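Local coordinates for protein 4-dehydrase (Streptomyces venezuelae, PDB 2PO3) that probably acts as a pyridoxal phosphate-dependent sugar aminotransferase in desosamine biosynthesis, here caught with its TDP-sugar product bound as an external aldimine, at residues G13-F17 and K320-V324; H276-L280 and A376-R380. All coordinates share one frame; numbering follows the deposited sequence.

Both contacts lie toward the periphery of the chain, away from the bound cofactor-sugar adduct, with centres about 17 Å apart. Contact 1 is a surface contact: the loop 13-17 leans on the end of helix 312-321 through one carboxylate, one backbone N-H and bridging water. Contact 2 is partly buried and more than twice as extensive in area; it sets the loop after helix 246-276 against helix 369-394 with a leucine-alanine patch and an arginine that holds backbone carbonyls. Helix 369-394 links them, since Leu378 CD1 packs on Glu322 CB at 3.5 Å while its neighbours Leu379 and Arg380 serve contact 2.

Contact 1: residues G13-F17 and K320-V324; sequences GPAAF and KAEGV
Glu322 reaches across to the loop 13-17 from a Schellman motif, the turn that ends helix 312-321, and its OE1 accepts a hydrogen bond from Ala16 N at 2.9 Å. The donor arrives nearly along the C-O axis and the bond is fairly straight, 157° at the hydrogen. Beside it the small side chains of Ala15 and Ala16 let the carboxylate come close to the backbone: OE1 lies 3.4 Å from Ala15 CA, and Ala15 CB rests 3.9 Å from Ala321 O. One water adds a second link, accepting from Phe17 N at 2.7 Å and lying near both Glu322 O and OE1. A second water donates to Phe17 O, with a weak, long bond to Glu322 O. Glu322 CG stands anti to its own carbonyl carbon, and a bend at chi2 (-52°) folds the chain so that the acid end meets the loop. The other oxygen, OE2, takes Ala9 N, so one carboxylate gathers two backbone N-H groups of the N-terminal segment, while Glu322 O is also bonded by Arg374 of helix 369-394. A glutamine here would probably keep one acceptor but turn an NH2 toward either Ala16 N or Ala9 N, leaving that N-H without its mate. Gly323 suits the turn because its phi is positive, 84°, where a CB would jam against the preceding carbonyl oxygen. Its N closes the last helical turn on Lys320 O at 3.0 Å.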
ATOM      1  N   GLY A  13      39.624 -16.292   7.342  1.00 36.44           N
ATOM      2  CA  GLY A  13      39.547 -17.488   8.152  1.00 30.72           C
ATOM      3  C   GLY A  13      38.219 -18.202   7.870  1.00 50.12           C
ATOM      4  O   GLY A  13      37.429 -17.890   6.940  1.00 41.93           O
ATOM      5  N   PRO A  14      37.985 -19.187   8.727  1.00 57.76           N
ATOM      6  CA  PRO A  14      36.781 -19.986   8.664  1.00 56.92           C
ATOM      7  C   PRO A  14      35.717 -19.304   9.529  1.00 67.42           C
ATOM      8  O   PRO A  14      36.045 -18.885  10.656  1.00 62.99           O
ATOM      9  CB  PRO A  14      37.171 -21.331   9.285  1.00 57.41           C
ATOM     10  CG  PRO A  14      38.508 -21.136   9.994  1.00 65.85           C
ATOM     11  CD  PRO A  14      39.013 -19.749   9.640  1.00 61.25           C
ATOM     12  N   ALA A  15      34.476 -19.175   8.998  1.00 69.27           N
ATOM     13  CA  ALA A  15      33.381 -18.548   9.740  1.00 68.85           C
ATOM     14  C   ALA A  15      33.007 -19.509  10.847  1.00 72.35           C
ATOM     15  O   ALA A  15      32.711 -20.690  10.609  1.00 78.47           O
ATOM     16  CB  ALA A  15      32.183 -18.127   8.896  1.00 69.86           C
ATOM     17  N   ALA A  16      33.066 -18.994  12.058  1.00 58.32           N
ATOM     18  CA  ALA A  16      32.798 -19.790  13.232  1.00 61.94           C
ATOM     19  C   ALA A  16      31.534 -20.642  13.288  1.00 62.67           C
ATOM     20  O   ALA A  16      31.560 -21.749  13.839  1.00 57.00           O
ATOM     21  CB  ALA A  16      33.025 -18.982  14.498  1.00 63.70           C
ATOM     22  N   PHE A  17      30.433 -20.130  12.741  1.00 53.45           N
ATOM     23  CA  PHE A  17      29.189 -20.859  12.789  1.00 44.76           C
ATOM     24  C   PHE A  17      28.425 -20.914  11.492  1.00 54.92           C
ATOM     25  O   PHE A  17      28.550 -20.042  10.625  1.00 67.02           O
ATOM     26  CB  PHE A  17      28.281 -20.172  13.813  1.00 45.28           C
ATOM     27  CG  PHE A  17      28.870 -20.167  15.188  1.00 45.41           C
ATOM     28  CD1 PHE A  17      29.807 -19.205  15.573  1.00 50.55           C
ATOM     29  CD2 PHE A  17      28.481 -21.142  16.108  1.00 49.50           C
ATOM     30  CE1 PHE A  17      30.342 -19.226  16.862  1.00 56.00           C
ATOM     31  CE2 PHE A  17      29.001 -21.167  17.404  1.00 57.57           C
ATOM     32  CZ  PHE A  17      29.937 -20.201  17.777  1.00 56.35           C
ATOM     33  N   LYS A 320      29.254  -9.249   9.806  1.00 24.03           N
ATOM     34  CA  LYS A 320      28.585  -9.788   8.666  1.00 22.19           C
ATOM     35  C   LYS A 320      29.376 -10.965   8.126  1.00 30.37           C
ATOM     36  O   LYS A 320      28.832 -11.971   7.681  1.00 27.50           O
ATOM     37  CB  LYS A 320      28.433  -8.747   7.587  1.00 22.67           C
ATOM     38  CG  LYS A 320      27.670  -9.315   6.406  1.00 39.18           C
ATOM     39  CD  LYS A 320      26.869  -8.254   5.667  1.00 58.03           C
ATOM     40  CE  LYS A 320      25.373  -8.542   5.598  1.00100.00           C
ATOM     41  NZ  LYS A 320      24.560  -7.980   6.707  1.00 79.85           N
ATOM     42  N   ALA A 321      30.691 -10.854   8.156  1.00 31.29           N
ATOM     43  CA  ALA A 321      31.460 -11.972   7.646  1.00 28.64           C
ATOM     44  C   ALA A 321      31.280 -13.242   8.467  1.00 31.31           C
ATOM     45  O   ALA A 321      31.404 -14.378   7.999  1.00 37.34           O
ATOM     46  CB  ALA A 321      32.929 -11.660   7.425  1.00 30.37           C
ATOM     47  N   GLU A 322      30.970 -13.049   9.719  1.00 34.92           N
ATOM     48  CA  GLU A 322      30.777 -14.183  10.598  1.00 30.43           C
ATOM     49  C   GLU A 322      29.368 -14.739  10.545  1.00 30.73           C
ATOM     50  O   GLU A 322      29.040 -15.642  11.308  1.00 39.62           O
ATOM     51  CB  GLU A 322      31.128 -13.824  12.051  1.00 26.42           C
ATOM     52  CG  GLU A 322      32.640 -13.691  12.284  1.00 54.22           C
ATOM     53  CD  GLU A 322      33.406 -14.897  11.785  1.00 90.14           C
ATOM     54  OE1 GLU A 322      33.078 -16.056  11.985  1.00 37.52           O
ATOM     55  OE2 GLU A 322      34.458 -14.564  11.083  1.00 44.05           O
ATOM     56  N   GLY A 323      28.548 -14.198   9.656  1.00 17.83           N
ATOM     57  CA  GLY A 323      27.163 -14.663   9.539  1.00 23.36           C
ATOM     58  C   GLY A 323      26.238 -13.994  10.566  1.00 31.07           C
ATOM     59  O   GLY A 323      25.212 -14.541  10.981  1.00 30.95           O
ATOM     60  N   VAL A 324      26.616 -12.804  10.991  1.00 21.67           N
ATOM     61  CA  VAL A 324      25.853 -12.057  11.972  1.00 21.12           C
ATOM     62  C   VAL A 324      25.514 -10.747  11.353  1.00 23.01           C
ATOM     63  O   VAL A 324      26.362  -9.876  11.229  1.00 21.90           O
ATOM     64  CB  VAL A 324      26.670 -11.770  13.209  1.00 30.20           C
ATOM     65  CG1 VAL A 324      25.785 -10.974  14.169  1.00 30.99           C
ATOM     66  CG2 VAL A 324      27.132 -13.075  13.864  1.00 28.70           C
TER
HETATM   67  O   HOH W   1      30.560 -17.568  11.810  1.00 49.39           O
HETATM   68  O   HOH W   2      27.214 -18.059   9.649  1.00 57.93           O

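Contact 2: residues H276-L280 and A376-R380; sequences HLADL and ADLLR
The guanidinium of Arg380 carries Leu280 over one face, with CD2 4.3 Å above the plane and over its centre, while backbone oxygens of His276, Ala278 and Asp279 line its edge. NH2 uses both of its hydrogens: it donates to His276 O at 3.0 Å and to Ala278 O at 2.7 Å, and both bonds are nearly straight. Each acceptor lies close to the guanidinium plane, but NH2 sits 44° out of the carbonyl plane of His276 and is tilted only 23° from that of Ala278. The two bonds and the leucine above probably fix the rotation of the group. Arg380 leaves the helix with CG anti to its backbone N (chi1 -177°), then bends at chi3 to bring its head to the carbonyls. Its long chain suits this span, and Leu280 CD2 also packs 3.5 Å from Arg380 CA. A water donates to His276 O and to Asp377 OD1, giving that carbonyl a further link to the helix.

Next to these polar bonds, Leu277 CD2 packs against both Ala376 and Leu379, 3.8 Å from Leu379 CB. A small residue suits position 376, since His276 CB and Leu277 CD2 both pack against Ala376 CB; the 3.3 Å between the two CB atoms is doubtfully short. Leu379 continues inward onto Val315 and Leu319 of helix 312-321. The arrangement is that of a helix C-terminus, where carbonyls of the last residue and the following loop, no longer engaged by a next turn, can be taken up by an arginine: here helix 246-276 is joined to helix 369-394 in the family's aminotransferase fold.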
ATOM      1  N   HIS A 276      26.672  -9.422  28.910  1.00 25.23           N
ATOM      2  CA  HIS A 276      27.810  -9.887  28.136  1.00 26.58           C
ATOM      3  C   HIS A 276      28.726  -8.810  27.590  1.00 32.33           C
ATOM      4  O   HIS A 276      29.799  -9.130  27.075  1.00 36.71           O
ATOM      5  CB  HIS A 276      27.421 -10.768  26.951  1.00 32.21           C
ATOM      6  CG  HIS A 276      26.872 -12.019  27.488  1.00 45.34           C
ATOM      7  ND1 HIS A 276      27.614 -12.770  28.383  1.00 50.90           N
ATOM      8  CD2 HIS A 276      25.674 -12.609  27.286  1.00 50.87           C
ATOM      9  CE1 HIS A 276      26.868 -13.806  28.708  1.00 51.93           C
ATOM     10  NE2 HIS A 276      25.702 -13.740  28.065  1.00 54.12           N
ATOM     11  N   LEU A 277      28.306  -7.556  27.658  1.00 25.46           N
ATOM     12  CA  LEU A 277      29.137  -6.470  27.110  1.00 27.78           C
ATOM     13  C   LEU A 277      29.569  -5.497  28.178  1.00 26.76           C
ATOM     14  O   LEU A 277      30.019  -4.369  27.947  1.00 30.20           O
ATOM     15  CB  LEU A 277      28.395  -5.760  25.959  1.00 25.38           C
ATOM     16  CG  LEU A 277      28.168  -6.680  24.769  1.00 20.43           C
ATOM     17  CD1 LEU A 277      27.102  -6.006  23.946  1.00 23.52           C
ATOM     18  CD2 LEU A 277      29.456  -6.882  23.969  1.00 25.17           C
ATOM     19  N   ALA A 278      29.400  -5.982  29.386  1.00 33.47           N
ATOM     20  CA  ALA A 278      29.767  -5.208  30.531  1.00 36.95           C
ATOM     21  C   ALA A 278      31.278  -4.987  30.526  1.00 47.67           C
ATOM     22  O   ALA A 278      32.056  -5.855  30.061  1.00 29.02           O
ATOM     23  CB  ALA A 278      29.387  -6.015  31.758  1.00 37.02           C
ATOM     24  N   ASP A 279      31.654  -3.814  31.074  1.00 50.65           N
ATOM     25  CA  ASP A 279      33.040  -3.389  31.213  1.00 51.44           C
ATOM     26  C   ASP A 279      33.803  -3.605  29.911  1.00 43.29           C
ATOM     27  O   ASP A 279      34.691  -4.444  29.812  1.00 40.24           O
ATOM     28  CB  ASP A 279      33.704  -4.083  32.440  1.00 56.37           C
ATOM     29  CG  ASP A 279      32.898  -4.054  33.738  1.00 79.89           C
ATOM     30  OD1 ASP A 279      32.622  -3.015  34.318  1.00 86.68           O
ATOM     31  OD2 ASP A 279      32.533  -5.249  34.201  1.00 41.89           O
ATOM     32  N   LEU A 280      33.410  -2.832  28.905  1.00 26.40           N
ATOM     33  CA  LEU A 280      33.966  -2.865  27.572  1.00 22.77           C
ATOM     34  C   LEU A 280      33.994  -1.418  27.149  1.00 35.03           C
ATOM     35  O   LEU A 280      33.006  -0.862  26.663  1.00 35.09           O
ATOM     36  CB  LEU A 280      33.078  -3.698  26.610  1.00 24.18           C
ATOM     37  CG  LEU A 280      33.763  -4.099  25.302  1.00 26.82           C
ATOM     38  CD1 LEU A 280      35.120  -4.692  25.622  1.00 13.29           C
ATOM     39  CD2 LEU A 280      32.943  -5.099  24.471  1.00 29.03           C
ATOM     40  N   ALA A 376      28.166 -11.068  21.386  1.00 22.77           N
ATOM     41  CA  ALA A 376      28.856 -10.247  22.366  1.00 23.54           C
ATOM     42  C   ALA A 376      30.360 -10.476  22.296  1.00 29.09           C
ATOM     43  O   ALA A 376      31.118  -9.534  22.310  1.00 28.14           O
ATOM     44  CB  ALA A 376      28.384 -10.590  23.766  1.00 21.32           C
ATOM     45  N   ASP A 377      30.762 -11.755  22.205  1.00 26.47           N
ATOM     46  CA  ASP A 377      32.142 -12.206  22.123  1.00 23.54           C
ATOM     47  C   ASP A 377      32.868 -11.620  20.944  1.00 29.80           C
ATOM     48  O   ASP A 377      34.028 -11.209  21.040  1.00 22.31           O
ATOM     49  CB  ASP A 377      32.222 -13.726  22.036  1.00 31.55           C
ATOM     50  CG  ASP A 377      32.100 -14.362  23.384  1.00 54.85           C
ATOM     51  OD1 ASP A 377      32.006 -13.722  24.432  1.00 50.54           O
ATOM     52  OD2 ASP A 377      32.100 -15.676  23.281  1.00 44.78           O
ATOM     53  N   LEU A 378      32.147 -11.604  19.832  1.00 28.71           N
ATOM     54  CA  LEU A 378      32.628 -11.043  18.591  1.00 27.49           C
ATOM     55  C   LEU A 378      32.764  -9.519  18.776  1.00 27.62           C
ATOM     56  O   LEU A 378      33.734  -8.883  18.366  1.00 27.76           O
ATOM     57  CB  LEU A 378      31.615 -11.367  17.484  1.00 32.52           C
ATOM     58  CG  LEU A 378      32.143 -12.246  16.352  1.00 49.61           C
ATOM     59  CD1 LEU A 378      31.132 -12.324  15.193  1.00 58.70           C
ATOM     60  CD2 LEU A 378      33.459 -11.672  15.840  1.00 44.43           C
ATOM     61  N   LEU A 379      31.799  -8.899  19.432  1.00 28.10           N
ATOM     62  CA  LEU A 379      31.903  -7.464  19.647  1.00 27.96           C
ATOM     63  C   LEU A 379      33.070  -7.127  20.568  1.00 33.63           C
ATOM     64  O   LEU A 379      33.812  -6.155  20.375  1.00 29.58           O
ATOM     65  CB  LEU A 379      30.655  -6.934  20.334  1.00 27.12           C
ATOM     66  CG  LEU A 379      29.539  -6.605  19.354  1.00 36.32           C
ATOM     67  CD1 LEU A 379      28.387  -5.963  20.115  1.00 28.22           C
ATOM     68  CD2 LEU A 379      30.058  -5.605  18.336  1.00 42.63           C
ATOM     69  N   ARG A 380      33.211  -7.944  21.603  1.00 29.45           N
ATOM     70  CA  ARG A 380      34.257  -7.771  22.585  1.00 24.67           C
ATOM     71  C   ARG A 380      35.605  -7.870  21.897  1.00 22.99           C
ATOM     72  O   ARG A 380      36.500  -7.097  22.167  1.00 25.04           O
ATOM     73  CB  ARG A 380      34.089  -8.812  23.671  1.00 31.54           C
ATOM     74  CG  ARG A 380      35.089  -8.689  24.808  1.00 30.52           C
ATOM     75  CD  ARG A 380      34.622  -9.535  25.965  1.00 30.21           C
ATOM     76  NE  ARG A 380      33.413  -9.011  26.612  1.00 41.86           N
ATOM     77  CZ  ARG A 380      33.395  -8.033  27.537  1.00 40.40           C
ATOM     78  NH1 ARG A 380      34.506  -7.418  27.948  1.00 32.32           N
ATOM     79  NH2 ARG A 380      32.235  -7.635  28.073  1.00 37.47           N
TER
HETATM   80  O   HOH W   3      30.827 -11.634  26.370  1.00 55.09           O